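Local coordinates for protein cycloalternan-forming enzyme (Listeria monocytogenes serovar 1/2a, PDB 5F7U) that is a multidomain, carbohydrate-binding enzyme of glycoside hydrolase family 31, built around a TIM barrel and carrying a family 6 carbohydrate-binding module, at residues R559-F571 against S583-G596. The protein carries 1 engineered substitution. Residues are numbered along the deposited sequence; the frame is centred on the assembly and turned at random. Where two conformers were deposited one is given.
Sequences RNRYPTDYVSSYF and SFSRSGTSGAQKSG. With GLC (alpha-D-glucopyranose), chain F; GLC (alpha-D-glucopyranose), chain B.
The carbonyl O of S590 is gripped end-on by both terminal nitrogens of R561, with NH1 and NH2 each 3.0 Å from it, a worked example of how an outer helix of a TIM barrel (555-577) holds the loop beyond the next barrel strand (584-585). R561 starts out away from the loop, but bends at chi2 (52°) and chi3 (54°) bring its guanidinium back; T589 CG2 sits over one face, 3.6 Å above the plane, and D304 forms a salt bridge with NE. One turn along, T564 OG1, placed beside its own backbone N (chi1 -61°), accepts the N-H of T589 at 3.0 Å, while a water bridges the same hydroxyl to S587 O, to which it donates. The methyl T564 CG2 rests against A592 in the type II turn T589-A592. Deeper in, V567 spreads both methyls around S585 OG, which is hydrogen-bonded to T536 OG1 on strand 534-536. Just past the strand, R586 NH1 donates to O3 of an alpha-D-glucopyranose (chain F) at 2.8 Å, its NE paired with E540. Two turns along the helix from T564, S595 CA makes a CH-pi contact over the F571 ring, 4.0 Å from its centroid, with S583 OG at the ring's edge.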
loop_
_atom_site.group_PDB
_atom_site.type_symbol
_atom_site.label_atom_id
_atom_site.label_comp_id
_atom_site.label_asym_id
_atom_site.label_seq_id
_atom_site.Cartn_x
_atom_site.Cartn_y
_atom_site.Cartn_z
ATOM N N ARG A 559 12.695 13.836 -12.120
ATOM C CA ARG A 559 12.422 12.426 -12.435
ATOM C C ARG A 559 11.363 11.794 -11.500
ATOM O O ARG A 559 10.380 11.207 -11.995
ATOM C CB ARG A 559 13.672 11.547 -12.488
ATOM C CG ARG A 559 13.263 10.107 -12.795
ATOM C CD ARG A 559 14.429 9.210 -13.041
ATOM N NE ARG A 559 13.986 7.825 -13.230
ATOM C CZ ARG A 559 13.693 7.257 -14.394
ATOM N NH1 ARG A 559 13.744 7.946 -15.554
ATOM N NH2 ARG A 559 13.328 5.972 -14.399
ATOM N N ASN A 560 11.535 11.916 -10.179
ATOM C CA ASN A 560 10.596 11.279 -9.254
ATOM C C ASN A 560 9.239 11.989 -9.212
ATOM O O ASN A 560 8.197 11.356 -8.995
ATOM C CB ASN A 560 11.177 11.185 -7.839
ATOM C CG ASN A 560 12.357 10.214 -7.752
ATOM O OD1 ASN A 560 12.582 9.389 -8.649
ATOM N ND2 ASN A 560 13.099 10.286 -6.651
ATOM N N ARG A 561 9.276 13.300 -9.429
ATOM C CA ARG A 561 8.083 14.156 -9.359
ATOM C C ARG A 561 7.175 14.029 -10.571
ATOM O O ARG A 561 5.943 14.076 -10.439
ATOM C CB ARG A 561 8.506 15.625 -9.133
ATOM C CG ARG A 561 7.367 16.664 -9.098
ATOM C CD ARG A 561 6.233 16.317 -8.130
ATOM N NE ARG A 561 6.720 16.058 -6.775
ATOM C CZ ARG A 561 5.999 15.490 -5.810
ATOM N NH1 ARG A 561 4.748 15.095 -6.040
ATOM N NH2 ARG A 561 6.545 15.307 -4.617
ATOM N N TYR A 562 7.779 13.907 -11.747
ATOM C CA TYR A 562 7.029 13.868 -13.008
ATOM C C TYR A 562 5.813 12.932 -13.001
ATOM O O TYR A 562 4.708 13.374 -13.370
ATOM C CB TYR A 562 7.960 13.550 -14.184
ATOM C CG TYR A 562 7.220 13.617 -15.503
ATOM C CD1 TYR A 562 7.071 14.839 -16.181
ATOM C CD2 TYR A 562 6.669 12.463 -16.079
ATOM C CE1 TYR A 562 6.368 14.902 -17.374
ATOM C CE2 TYR A 562 5.964 12.519 -17.283
ATOM C CZ TYR A 562 5.825 13.732 -17.930
ATOM O OH TYR A 562 5.133 13.798 -19.122
ATOM N N PRO A 563 5.989 11.642 -12.591
ATOM C CA PRO A 563 4.792 10.795 -12.635
ATOM C C PRO A 563 3.621 11.308 -11.809
ATOM O O PRO A 563 2.464 11.171 -12.253
ATOM C CB PRO A 563 5.293 9.434 -12.099
ATOM C CG PRO A 563 6.599 9.758 -11.397
ATOM C CD PRO A 563 7.185 10.837 -12.253
ATOM N N THR A 564 3.891 11.882 -10.634
ATOM C CA THR A 564 2.816 12.433 -9.798
ATOM C C THR A 564 2.210 13.709 -10.386
ATOM O O THR A 564 0.996 13.924 -10.273
ATOM C CB THR A 564 3.275 12.530 -8.341
ATOM O OG1 THR A 564 3.570 11.205 -7.913
ATOM C CG2 THR A 564 2.180 13.081 -7.401
ATOM N N ASP A 565 3.013 14.520 -11.063
ATOM C CA ASP A 565 2.452 15.677 -11.782
ATOM C C ASP A 565 1.500 15.216 -12.882
ATOM O O ASP A 565 0.404 15.771 -13.052
ATOM C CB ASP A 565 3.577 16.532 -12.373
ATOM C CG ASP A 565 4.257 17.417 -11.344
ATOM O OD1 ASP A 565 3.739 17.575 -10.211
ATOM O OD2 ASP A 565 5.312 17.993 -11.691
ATOM N N TYR A 566 1.927 14.180 -13.609
ATOM C CA TYR A 566 1.134 13.584 -14.677
ATOM C C TYR A 566 -0.164 12.977 -14.126
ATOM O O TYR A 566 -1.265 13.290 -14.595
ATOM C CB TYR A 566 2.021 12.530 -15.369
ATOM C CG TYR A 566 1.341 11.362 -16.085
ATOM C CD1 TYR A 566 0.309 11.566 -17.025
ATOM C CD2 TYR A 566 1.805 10.061 -15.893
ATOM C CE1 TYR A 566 -0.273 10.490 -17.691
ATOM C CE2 TYR A 566 1.228 8.980 -16.562
ATOM C CZ TYR A 566 0.207 9.213 -17.485
ATOM O OH TYR A 566 -0.374 8.155 -18.171
ATOM N N VAL A 567 -0.028 12.109 -13.125
ATOM C CA VAL A 567 -1.191 11.383 -12.607
ATOM C C VAL A 567 -2.188 12.354 -11.973
ATOM O O VAL A 567 -3.415 12.251 -12.201
ATOM C CB VAL A 567 -0.737 10.285 -11.615
ATOM C CG1 VAL A 567 -1.902 9.749 -10.774
ATOM C CG2 VAL A 567 -0.082 9.143 -12.383
ATOM N N SER A 568 -1.672 13.293 -11.176
ATOM C CA SER A 568 -2.553 14.270 -10.525
ATOM C C SER A 568 -3.253 15.164 -11.549
ATOM O O SER A 568 -4.439 15.480 -11.370
ATOM C CB SER A 568 -1.798 15.114 -9.495
ATOM O OG SER A 568 -0.821 15.946 -10.106
ATOM N N SER A 569 -2.553 15.537 -12.627
ATOM C CA SER A 569 -3.169 16.409 -13.651
ATOM C C SER A 569 -4.386 15.742 -14.271
ATOM O O SER A 569 -5.450 16.373 -14.404
ATOM C CB SER A 569 -2.178 16.794 -14.746
ATOM O OG SER A 569 -1.214 17.707 -14.252
ATOM N N TYR A 570 -4.228 14.471 -14.642
ATOM C CA TYR A 570 -5.330 13.712 -15.218
ATOM C C TYR A 570 -6.455 13.457 -14.222
ATOM O O TYR A 570 -7.629 13.519 -14.595
ATOM C CB TYR A 570 -4.832 12.381 -15.721
ATOM C CG TYR A 570 -4.489 12.290 -17.184
ATOM C CD1 TYR A 570 -3.199 12.587 -17.638
ATOM C CD2 TYR A 570 -5.426 11.812 -18.105
ATOM C CE1 TYR A 570 -2.858 12.425 -18.985
ATOM C CE2 TYR A 570 -5.100 11.650 -19.451
ATOM C CZ TYR A 570 -3.807 11.954 -19.882
ATOM O OH TYR A 570 -3.443 11.759 -21.209
ATOM N N PHE A 571 -6.095 13.122 -12.976
ATOM C CA PHE A 571 -7.085 12.827 -11.937
ATOM C C PHE A 571 -7.979 14.052 -11.699
ATOM O O PHE A 571 -9.210 13.934 -11.688
ATOM C CB PHE A 571 -6.393 12.421 -10.619
ATOM C CG PHE A 571 -7.352 12.115 -9.483
ATOM C CD1 PHE A 571 -8.120 10.942 -9.481
ATOM C CD2 PHE A 571 -7.469 12.990 -8.400
ATOM C CE1 PHE A 571 -9.002 10.664 -8.430
ATOM C CE2 PHE A 571 -8.354 12.726 -7.358
ATOM C CZ PHE A 571 -9.115 11.556 -7.361
ATOM N N SER A 583 -8.802 7.611 -11.155
ATOM C CA SER A 583 -7.558 7.216 -11.837
ATOM C C SER A 583 -6.982 5.905 -11.302
ATOM O O SER A 583 -7.177 5.571 -10.126
ATOM C CB SER A 583 -6.504 8.305 -11.677
ATOM O OG SER A 583 -6.902 9.482 -12.372
ATOM N N PHE A 584 -6.222 5.216 -12.161
ATOM C CA PHE A 584 -5.644 3.914 -11.853
ATOM C C PHE A 584 -4.241 4.016 -12.454
ATOM O O PHE A 584 -4.091 4.113 -13.688
ATOM C CB PHE A 584 -6.531 2.861 -12.545
ATOM C CG PHE A 584 -6.336 1.449 -12.059
ATOM C CD1 PHE A 584 -5.251 0.678 -12.518
ATOM C CD2 PHE A 584 -7.291 0.852 -11.215
ATOM C CE1 PHE A 584 -5.074 -0.644 -12.101
ATOM C CE2 PHE A 584 -7.113 -0.483 -10.794
ATOM C CZ PHE A 584 -6.002 -1.222 -11.241
ATOM N N SER A 585 -3.213 4.058 -11.593
ATOM C CA SER A 585 -1.839 4.414 -12.037
ATOM C C SER A 585 -0.804 3.532 -11.368
ATOM O O SER A 585 -1.143 2.789 -10.443
ATOM C CB SER A 585 -1.535 5.865 -11.677
ATOM O OG SER A 585 -2.557 6.722 -12.161
ATOM N N ARG A 586 0.447 3.578 -11.835
ATOM C CA ARG A 586 1.485 2.751 -11.193
ATOM C C ARG A 586 2.652 3.506 -10.589
ATOM O O ARG A 586 3.301 2.984 -9.677
ATOM C CB ARG A 586 2.004 1.657 -12.122
ATOM C CG ARG A 586 2.753 2.175 -13.314
ATOM C CD ARG A 586 3.350 1.037 -14.126
ATOM N NE ARG A 586 4.321 1.641 -15.023
ATOM C CZ ARG A 586 4.756 1.105 -16.161
ATOM N NH1 ARG A 586 4.303 -0.090 -16.580
ATOM N NH2 ARG A 586 5.663 1.771 -16.866
ATOM N N SER A 587 2.906 4.730 -11.069
ATOM C CA SER A 587 4.142 5.428 -10.722
ATOM C C SER A 587 3.900 6.682 -9.926
ATOM O O SER A 587 2.904 7.369 -10.147
ATOM C CB SER A 587 4.912 5.817 -11.985
ATOM O OG SER A 587 6.198 6.324 -11.617
ATOM N N GLY A 588 4.829 7.009 -9.027
ATOM C CA GLY A 588 4.736 8.296 -8.336
ATOM C C GLY A 588 5.716 8.438 -7.191
ATOM O O GLY A 588 6.556 7.569 -6.961
ATOM N N THR A 589 5.618 9.570 -6.499
ATOM C CA THR A 589 6.455 9.799 -5.321
ATOM C C THR A 589 5.576 10.351 -4.190
ATOM O O THR A 589 4.358 10.167 -4.220
ATOM C CB THR A 589 7.705 10.652 -5.670
ATOM O OG1 THR A 589 8.607 10.640 -4.553
ATOM C CG2 THR A 589 7.307 12.064 -6.051
ATOM N N SER A 590 6.174 10.981 -3.175
ATOM C CA SER A 590 5.375 11.595 -2.101
ATOM C C SER A 590 4.278 12.492 -2.681
ATOM O O SER A 590 4.524 13.280 -3.606
ATOM C CB SER A 590 6.262 12.435 -1.186
ATOM O OG SER A 590 6.818 13.509 -1.904
ATOM N N GLY A 591 3.064 12.339 -2.147
ATOM C CA GLY A 591 1.867 13.042 -2.667
ATOM C C GLY A 591 1.066 12.217 -3.662
ATOM O O GLY A 591 -0.068 12.585 -3.980
ATOM N N ALA A 592 1.634 11.107 -4.156
ATOM C CA ALA A 592 0.894 10.224 -5.075
ATOM C C ALA A 592 -0.496 9.892 -4.526
ATOM O O ALA A 592 -1.466 9.790 -5.276
ATOM C CB ALA A 592 1.660 8.937 -5.301
ATOM N N GLN A 593 -0.575 9.740 -3.208
ATOM C CA GLN A 593 -1.815 9.326 -2.551
ATOM C C GLN A 593 -3.001 10.263 -2.791
ATOM O O GLN A 593 -4.142 9.824 -2.655
ATOM C CB GLN A 593 -1.574 9.129 -1.043
ATOM C CG GLN A 593 -1.258 10.428 -0.296
ATOM C CD GLN A 593 0.227 10.760 -0.224
ATOM O OE1 GLN A 593 1.049 10.248 -0.980
ATOM N NE2 GLN A 593 0.574 11.628 0.716
ATOM N N LYS A 594 -2.750 11.517 -3.166
ATOM C CA LYS A 594 -3.862 12.459 -3.421
ATOM C C LYS A 594 -4.664 12.078 -4.664
ATOM O O LYS A 594 -5.787 12.560 -4.844
ATOM C CB LYS A 594 -3.330 13.888 -3.603
ATOM C CG LYS A 594 -2.656 14.453 -2.357
ATOM C CD LYS A 594 -2.313 15.929 -2.507
ATOM C CE LYS A 594 -0.963 16.154 -3.134
ATOM N NZ LYS A 594 -0.862 17.624 -3.416
ATOM N N SER A 595 -4.109 11.220 -5.522
ATOM C CA SER A 595 -4.651 11.090 -6.881
ATOM C C SER A 595 -4.954 9.649 -7.340
ATOM O O SER A 595 -4.418 9.191 -8.345
ATOM C CB SER A 595 -3.716 11.815 -7.875
ATOM O OG SER A 595 -3.577 13.193 -7.508
ATOM N N GLY A 596 -5.816 8.949 -6.605
ATOM C CA GLY A 596 -6.419 7.703 -7.112
ATOM C C GLY A 596 -5.733 6.402 -6.722
ATOM O O GLY A 596 -5.011 6.335 -5.714
HETATM C C1 GLC F . 6.673 -3.110 -21.521
HETATM C C2 GLC F . 6.410 -1.736 -20.893
HETATM C C3 GLC F . 5.310 -1.805 -19.823
HETATM C C4 GLC F . 4.006 -2.356 -20.415
HETATM C C5 GLC F . 4.335 -3.725 -21.056
HETATM C C6 GLC F . 3.156 -4.361 -21.778
HETATM O O1 GLC F . 7.334 -3.968 -20.581
HETATM O O2 GLC F . 7.617 -1.253 -20.304
HETATM O O3 GLC F . 5.127 -0.511 -19.252
HETATM O O4 GLC F . 2.995 -2.555 -19.398
HETATM O O5 GLC F . 5.449 -3.718 -21.977
HETATM O O6 GLC F . 2.746 -5.413 -20.910
HETATM C C1 GLC B . 2.006 -1.506 -19.256
HETATM C C2 GLC B . 1.102 -1.797 -18.038
HETATM C C3 GLC B . 0.159 -2.997 -18.259
HETATM C C4 GLC B . -0.628 -2.825 -19.568
HETATM C C5 GLC B . 0.282 -2.370 -20.718
HETATM C C6 GLC B . -0.473 -2.030 -21.993
HETATM O O2 GLC B . 1.884 -1.874 -16.843
HETATM O O3 GLC B . -0.775 -3.138 -17.174
HETATM O O4 GLC B . -1.267 -4.064 -19.925
HETATM O O5 GLC B . 1.136 -1.258 -20.379
HETATM O O6 GLC B . 0.531 -1.813 -23.004
HETATM O O HOH W 1 1.633 9.569 -8.860
HETATM O O HOH W 2 -4.577 10.036 -13.517
#